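Local coordinates for protein ficolin-3 (Homo sapiens, PDB 2J5Z) that binds galactose through a trimeric fibrinogen-like domain and probably acts as a soluble recognition lectin of innate immunity, at residues 18-29 and 40-51. Residues are numbered along the deposited sequence; the frame is centred on the assembly and turned at random.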
ATOM      1  N   LEU A  18     -10.150   1.484 -17.454  1.00 23.24           N
ATOM      2  CA  LEU A  18      -8.957   0.762 -17.055  1.00 22.46           C
ATOM      3  C   LEU A  18      -9.274  -0.727 -16.980  1.00 21.76           C
ATOM      4  O   LEU A  18      -8.504  -1.550 -17.470  1.00 22.02           O
ATOM      5  CB  LEU A  18      -8.436   1.263 -15.696  1.00 21.59           C
ATOM      6  CG  LEU A  18      -7.567   2.518 -15.815  1.00 21.88           C
ATOM      7  CD1 LEU A  18      -7.439   3.234 -14.467  1.00 21.11           C
ATOM      8  CD2 LEU A  18      -6.202   2.138 -16.384  1.00 21.91           C
ATOM      9  N   LEU A  19     -10.413  -1.056 -16.374  1.00 22.17           N
ATOM     10  CA  LEU A  19     -10.824  -2.449 -16.224  1.00 22.74           C
ATOM     11  C   LEU A  19     -11.029  -3.092 -17.587  1.00 24.82           C
ATOM     12  O   LEU A  19     -10.546  -4.205 -17.843  1.00 25.33           O
ATOM     13  CB  LEU A  19     -12.096  -2.561 -15.383  1.00 22.29           C
ATOM     14  CG  LEU A  19     -12.703  -3.966 -15.177  1.00 21.49           C
ATOM     15  CD1 LEU A  19     -11.675  -4.981 -14.685  1.00 21.23           C
ATOM     16  CD2 LEU A  19     -13.880  -3.913 -14.220  1.00 21.77           C
ATOM     17  N   SER A  20     -11.751  -2.395 -18.456  0.50 25.78           N
ATOM     18  CA  SER A  20     -12.014  -2.895 -19.801  0.50 26.84           C
ATOM     19  C   SER A  20     -10.699  -3.201 -20.511  0.50 27.43           C
ATOM     20  O   SER A  20     -10.587  -4.179 -21.253  0.50 27.61           O
ATOM     21  CB  SER A  20     -12.838  -1.876 -20.594  0.50 27.07           C
ATOM     22  OG  SER A  20     -13.428  -2.468 -21.740  0.50 27.91           O
ATOM     23  N   GLN A  21      -9.695  -2.369 -20.259  1.00 27.66           N
ATOM     24  CA  GLN A  21      -8.390  -2.524 -20.900  1.00 28.70           C
ATOM     25  C   GLN A  21      -7.557  -3.665 -20.314  1.00 28.41           C
ATOM     26  O   GLN A  21      -6.494  -3.999 -20.849  1.00 29.60           O
ATOM     27  CB  GLN A  21      -7.601  -1.221 -20.827  1.00 29.52           C
ATOM     28  CG  GLN A  21      -8.010  -0.199 -21.862  1.00 33.06           C
ATOM     29  CD  GLN A  21      -7.373   1.160 -21.622  1.00 35.00           C
ATOM     30  OE1 GLN A  21      -6.527   1.317 -20.734  1.00 36.53           O
ATOM     31  NE2 GLN A  21      -7.785   2.152 -22.407  1.00 35.42           N
ATOM     32  N   GLY A  22      -8.020  -4.249 -19.210  1.00 27.31           N
ATOM     33  CA  GLY A  22      -7.339  -5.397 -18.608  1.00 25.57           C
ATOM     34  C   GLY A  22      -6.727  -5.179 -17.228  1.00 24.54           C
ATOM     35  O   GLY A  22      -6.019  -6.055 -16.714  1.00 24.90           O
ATOM     36  N   ALA A  23      -6.984  -4.019 -16.625  1.00 21.92           N
ATOM     37  CA  ALA A  23      -6.468  -3.737 -15.287  1.00 20.46           C
ATOM     38  C   ALA A  23      -7.436  -4.293 -14.256  1.00 19.34           C
ATOM     39  O   ALA A  23      -8.395  -3.632 -13.860  1.00 20.13           O
ATOM     40  CB  ALA A  23      -6.254  -2.230 -15.090  1.00 20.01           C
ATOM     41  N   THR A  24      -7.181  -5.524 -13.827  1.00 17.21           N
ATOM     42  CA  THR A  24      -8.145  -6.266 -13.017  1.00 16.21           C
ATOM     43  C   THR A  24      -7.891  -6.295 -11.512  1.00 15.14           C
ATOM     44  O   THR A  24      -8.714  -6.838 -10.758  1.00 14.45           O
ATOM     45  CB  THR A  24      -8.230  -7.714 -13.499  1.00 16.72           C
ATOM     46  OG1 THR A  24      -6.905  -8.241 -13.574  1.00 16.07           O
ATOM     47  CG2 THR A  24      -8.865  -7.781 -14.874  1.00 17.73           C
ATOM     48  N   LEU A  25      -6.775  -5.730 -11.059  1.00 14.29           N
ATOM     49  CA  LEU A  25      -6.492  -5.680  -9.622  1.00 13.96           C
ATOM     50  C   LEU A  25      -6.834  -4.312  -9.033  1.00 14.31           C
ATOM     51  O   LEU A  25      -6.358  -3.289  -9.522  1.00 13.61           O
ATOM     52  CB  LEU A  25      -5.015  -5.990  -9.362  1.00 14.20           C
ATOM     53  CG  LEU A  25      -4.607  -7.453  -9.110  1.00 18.09           C
ATOM     54  CD1 LEU A  25      -5.556  -8.475  -9.705  1.00 15.51           C
ATOM     55  CD2 LEU A  25      -3.143  -7.750  -9.476  1.00 13.46           C
ATOM     56  N   SER A  26      -7.635  -4.286  -7.977  1.00 13.71           N
ATOM     57  CA  SER A  26      -7.921  -3.006  -7.316  1.00 13.95           C
ATOM     58  C   SER A  26      -6.651  -2.327  -6.825  1.00 14.16           C
ATOM     59  O   SER A  26      -5.705  -2.990  -6.391  1.00 14.40           O
ATOM     60  CB  SER A  26      -8.880  -3.214  -6.141  1.00 14.46           C
ATOM     61  OG  SER A  26     -10.048  -3.877  -6.580  1.00 15.11           O
ATOM     62  N   GLY A  27      -6.592  -0.999  -6.902  1.00 12.75           N
ATOM     63  CA  GLY A  27      -5.413  -0.318  -6.396  1.00 12.20           C
ATOM     64  C   GLY A  27      -5.319   1.073  -6.986  1.00 12.62           C
ATOM     65  O   GLY A  27      -6.278   1.557  -7.589  1.00 12.99           O
ATOM     66  N   TRP A  28      -4.150   1.684  -6.857  1.00 12.99           N
ATOM     67  CA  TRP A  28      -3.952   3.077  -7.303  1.00 13.94           C
ATOM     68  C   TRP A  28      -3.546   3.148  -8.780  1.00 14.21           C
ATOM     69  O   TRP A  28      -2.602   2.476  -9.224  1.00 14.14           O
ATOM     70  CB  TRP A  28      -2.951   3.792  -6.387  1.00 14.80           C
ATOM     71  CG  TRP A  28      -3.548   3.994  -5.028  1.00 14.82           C
ATOM     72  CD1 TRP A  28      -3.493   3.134  -3.966  1.00 15.46           C
ATOM     73  CD2 TRP A  28      -4.357   5.100  -4.610  1.00 15.45           C
ATOM     74  NE1 TRP A  28      -4.207   3.646  -2.907  1.00 16.08           N
ATOM     75  CE2 TRP A  28      -4.743   4.853  -3.272  1.00 15.91           C
ATOM     76  CE3 TRP A  28      -4.761   6.293  -5.224  1.00 13.91           C
ATOM     77  CZ2 TRP A  28      -5.544   5.740  -2.549  1.00 14.74           C
ATOM     78  CZ3 TRP A  28      -5.549   7.179  -4.502  1.00 14.23           C
ATOM     79  CH2 TRP A  28      -5.927   6.901  -3.175  1.00 14.78           C
ATOM     80  N   TYR A  29      -4.280   3.956  -9.537  1.00 15.16           N
ATOM     81  CA  TYR A  29      -4.056   4.121 -10.965  1.00 16.49           C
ATOM     82  C   TYR A  29      -4.108   5.603 -11.289  1.00 18.53           C
ATOM     83  O   TYR A  29      -4.735   6.359 -10.578  1.00 19.15           O
ATOM     84  CB  TYR A  29      -5.159   3.450 -11.763  1.00 15.77           C
ATOM     85  CG  TYR A  29      -5.138   1.939 -11.705  1.00 15.71           C
ATOM     86  CD1 TYR A  29      -4.478   1.205 -12.673  1.00 15.52           C
ATOM     87  CD2 TYR A  29      -5.775   1.259 -10.676  1.00 15.47           C
ATOM     88  CE1 TYR A  29      -4.456  -0.187 -12.631  1.00 15.96           C
ATOM     89  CE2 TYR A  29      -5.760  -0.122 -10.618  1.00 14.98           C
ATOM     90  CZ  TYR A  29      -5.095  -0.834 -11.602  1.00 16.25           C
ATOM     91  OH  TYR A  29      -5.065  -2.206 -11.550  1.00 17.01           O
ATOM     92  N   PRO A  40      -3.894  10.509  -9.436  1.00 16.99           N
ATOM     93  CA  PRO A  40      -3.945   9.160  -8.850  1.00 16.13           C
ATOM     94  C   PRO A  40      -5.295   8.934  -8.178  1.00 15.28           C
ATOM     95  O   PRO A  40      -5.779   9.801  -7.447  1.00 14.19           O
ATOM     96  CB  PRO A  40      -2.836   9.188  -7.783  1.00 16.82           C
ATOM     97  CG  PRO A  40      -2.047  10.444  -8.067  1.00 16.61           C
ATOM     98  CD  PRO A  40      -3.004  11.394  -8.671  1.00 17.40           C
ATOM     99  N   VAL A  41      -5.890   7.766  -8.412  1.00 14.10           N
ATOM    100  CA  VAL A  41      -7.173   7.417  -7.810  1.00 13.22           C
ATOM    101  C   VAL A  41      -7.145   5.939  -7.475  1.00 13.09           C
ATOM    102  O   VAL A  41      -6.399   5.178  -8.095  1.00 14.29           O
ATOM    103  CB  VAL A  41      -8.365   7.624  -8.793  1.00 14.03           C
ATOM    104  CG1 VAL A  41      -8.448   9.086  -9.255  1.00 15.00           C
ATOM    105  CG2 VAL A  41      -8.218   6.688  -9.969  1.00 14.07           C
ATOM    106  N   PHE A  42      -7.959   5.545  -6.500  1.00 12.84           N
ATOM    107  CA  PHE A  42      -8.114   4.130  -6.160  1.00 12.45           C
ATOM    108  C   PHE A  42      -9.267   3.537  -6.928  1.00 12.48           C
ATOM    109  O   PHE A  42     -10.407   3.998  -6.791  1.00 13.84           O
ATOM    110  CB  PHE A  42      -8.344   3.933  -4.663  1.00 12.37           C
ATOM    111  CG  PHE A  42      -8.323   2.490  -4.252  1.00 13.36           C
ATOM    112  CD1 PHE A  42      -7.125   1.882  -3.880  1.00 13.79           C
ATOM    113  CD2 PHE A  42      -9.482   1.734  -4.268  1.00 13.87           C
ATOM    114  CE1 PHE A  42      -7.089   0.548  -3.517  1.00 13.07           C
ATOM    115  CE2 PHE A  42      -9.451   0.380  -3.909  1.00 14.30           C
ATOM    116  CZ  PHE A  42      -8.246  -0.200  -3.528  1.00 14.60           C
ATOM    117  N   CYS A  43      -8.972   2.531  -7.754  1.00 13.15           N
ATOM    118  CA  CYS A  43     -10.014   1.830  -8.508  1.00 13.20           C
ATOM    119  C   CYS A  43     -10.315   0.512  -7.822  1.00 14.80           C
ATOM    120  O   CYS A  43      -9.397  -0.272  -7.561  1.00 14.47           O
ATOM    121  CB  CYS A  43      -9.546   1.527  -9.920  1.00 14.97           C
ATOM    122  SG  CYS A  43      -9.294   2.979 -10.967  1.00 16.94           S
ATOM    123  N   ASP A  44     -11.587   0.279  -7.523  1.00 15.37           N
ATOM    124  CA  ASP A  44     -12.002  -1.034  -7.018  1.00 16.52           C
ATOM    125  C   ASP A  44     -12.442  -1.827  -8.233  1.00 17.33           C
ATOM    126  O   ASP A  44     -13.453  -1.510  -8.857  1.00 16.66           O
ATOM    127  CB  ASP A  44     -13.132  -0.897  -5.997  1.00 17.26           C
ATOM    128  CG  ASP A  44     -13.626  -2.242  -5.481  1.00 20.56           C
ATOM    129  OD1 ASP A  44     -13.516  -3.246  -6.212  1.00 21.35           O
ATOM    130  OD2 ASP A  44     -14.131  -2.285  -4.336  1.00 23.09           O
ATOM    131  N   MET A  45     -11.670  -2.850  -8.576  1.00 19.08           N
ATOM    132  CA  MET A  45     -11.910  -3.603  -9.796  1.00 20.63           C
ATOM    133  C   MET A  45     -12.663  -4.902  -9.534  1.00 23.30           C
ATOM    134  O   MET A  45     -12.805  -5.726 -10.434  1.00 23.49           O
ATOM    135  CB  MET A  45     -10.586  -3.921 -10.486  1.00 19.32           C
ATOM    136  CG  MET A  45      -9.769  -2.682 -10.896  1.00 17.59           C
ATOM    137  SD  MET A  45     -10.792  -1.525 -11.828  1.00 16.88           S
ATOM    138  CE  MET A  45      -9.519  -0.663 -12.767  1.00 14.92           C
ATOM    139  N   ASP A  46     -13.164  -5.079  -8.314  0.50 24.49           N
ATOM    140  CA  ASP A  46     -13.737  -6.372  -7.921  0.50 26.61           C
ATOM    141  C   ASP A  46     -15.175  -6.325  -7.386  0.50 28.02           C
ATOM    142  O   ASP A  46     -15.994  -7.181  -7.732  0.50 28.67           O
ATOM    143  CB  ASP A  46     -12.812  -7.086  -6.926  0.50 26.32           C
ATOM    144  CG  ASP A  46     -12.928  -8.602  -7.005  0.50 26.28           C
ATOM    145  OD1 ASP A  46     -13.929  -9.089  -7.573  0.50 26.68           O
ATOM    146  OD2 ASP A  46     -12.016  -9.299  -6.512  0.50 25.22           O
ATOM    147  N   THR A  47     -15.489  -5.346  -6.542  1.00 29.48           N
ATOM    148  CA  THR A  47     -16.828  -5.259  -5.980  1.00 32.18           C
ATOM    149  C   THR A  47     -17.885  -4.891  -7.009  1.00 33.11           C
ATOM    150  O   THR A  47     -17.738  -3.917  -7.748  1.00 33.84           O
ATOM    151  CB  THR A  47     -16.897  -4.325  -4.752  1.00 32.61           C
ATOM    152  OG1 THR A  47     -17.118  -2.981  -5.177  1.00 35.60           O
ATOM    153  CG2 THR A  47     -15.625  -4.417  -3.940  1.00 33.50           C
ATOM    154  N   GLU A  48     -18.939  -5.703  -7.071  1.00 34.15           N
ATOM    155  CA  GLU A  48     -20.108  -5.398  -7.888  1.00 34.43           C
ATOM    156  C   GLU A  48     -19.759  -5.271  -9.368  1.00 33.24           C
ATOM    157  O   GLU A  48     -20.331  -4.449 -10.083  1.00 34.06           O
ATOM    158  CB  GLU A  48     -20.754  -4.099  -7.398  1.00 36.49           C
ATOM    159  CG  GLU A  48     -22.253  -4.029  -7.576  1.00 39.36           C
ATOM    160  CD  GLU A  48     -22.997  -4.487  -6.343  1.00 42.58           C
ATOM    161  OE1 GLU A  48     -22.784  -5.641  -5.903  1.00 43.49           O
ATOM    162  OE2 GLU A  48     -23.799  -3.684  -5.812  1.00 44.82           O
ATOM    163  N   GLY A  49     -18.814  -6.075  -9.829  1.00 31.33           N
ATOM    164  CA  GLY A  49     -18.460  -6.063 -11.238  1.00 29.73           C
ATOM    165  C   GLY A  49     -17.230  -5.230 -11.543  1.00 28.28           C
ATOM    166  O   GLY A  49     -16.653  -5.343 -12.622  1.00 28.07           O
ATOM    167  N   GLY A  50     -16.826  -4.393 -10.591  1.00 26.07           N
ATOM    168  CA  GLY A  50     -15.596  -3.613 -10.732  1.00 23.88           C
ATOM    169  C   GLY A  50     -15.768  -2.328 -11.525  1.00 22.27           C
ATOM    170  O   GLY A  50     -16.811  -2.099 -12.143  1.00 23.12           O
ATOM    171  N   GLY A  51     -14.736  -1.490 -11.501  1.00 19.68           N
ATOM    172  CA  GLY A  51     -14.739  -0.216 -12.229  1.00 18.55           C
ATOM    173  C   GLY A  51     -15.144   0.980 -11.378  1.00 17.26           C
ATOM    174  O   GLY A  51     -15.526   2.035 -11.910  1.00 17.84           O
TER
HETATM  175  O   HOH W   1     -10.733  -7.753  -9.003  1.00 29.94           O
HETATM  176  O   HOH W   2     -11.057  -7.780 -11.427  1.00 32.67           O
HETATM  177  O   HOH W   3     -11.114  -4.801  -4.392  1.00 21.56           O
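Trp28 turns one face of its indole to Phe42, whose CB sits over the middle of the six-membered ring, 3.9 Å from its centroid. The phenyl turns its edge to the five-membered ring in a T-shaped stack, planes at 73°. Phe42 reaches there with CG anti to its backbone N (chi1 -172°), which also sets one face of the phenyl over Gly27 N, near the rim, with Phe42 CE1 3.4 Å from Gly27 CA.

On the other side of the sheet, the sulfur of Cys43 stands obliquely beside the Tyr29 ring, SG 3.9 Å from Tyr29 CD2, and closes the disulfide to Cys15. The Tyr29 hydroxyl donates to Leu25 O at 2.6 Å, in the carbonyl plane, tying the far end of the ring to the chain before the corner at Gly27.

Trp28, Tyr29, Phe42 and Cys43 belong to the antiparallel hairpin of strands 28-32 and 38-44 within the fibrinogen-like domain. Gly27 with Cys43 and Tyr29 with Val41 are hydrogen-bonded pairs, and Trp28 with Phe42 is the non-hydrogen-bonded pair between them.

Past the strand, Met45 bends at chi2 (-51°) and pushes its methyl between helix 15-20 and the following loop, CE 3.7 Å from Leu18 CB, while SD rests on Leu19 CB. Ala23 O, buried against that methyl, has no polar partner. Met45 N donates to Ser26 OG at 2.8 Å. Asp44 OD1 accepts from Asp46 N, an Asx turn, and from Thr47 N, an Asx motif; the carboxylate also forms a salt bridge with Arg217. Leu25 and Ser26 run parallel to a strand of a second subunit.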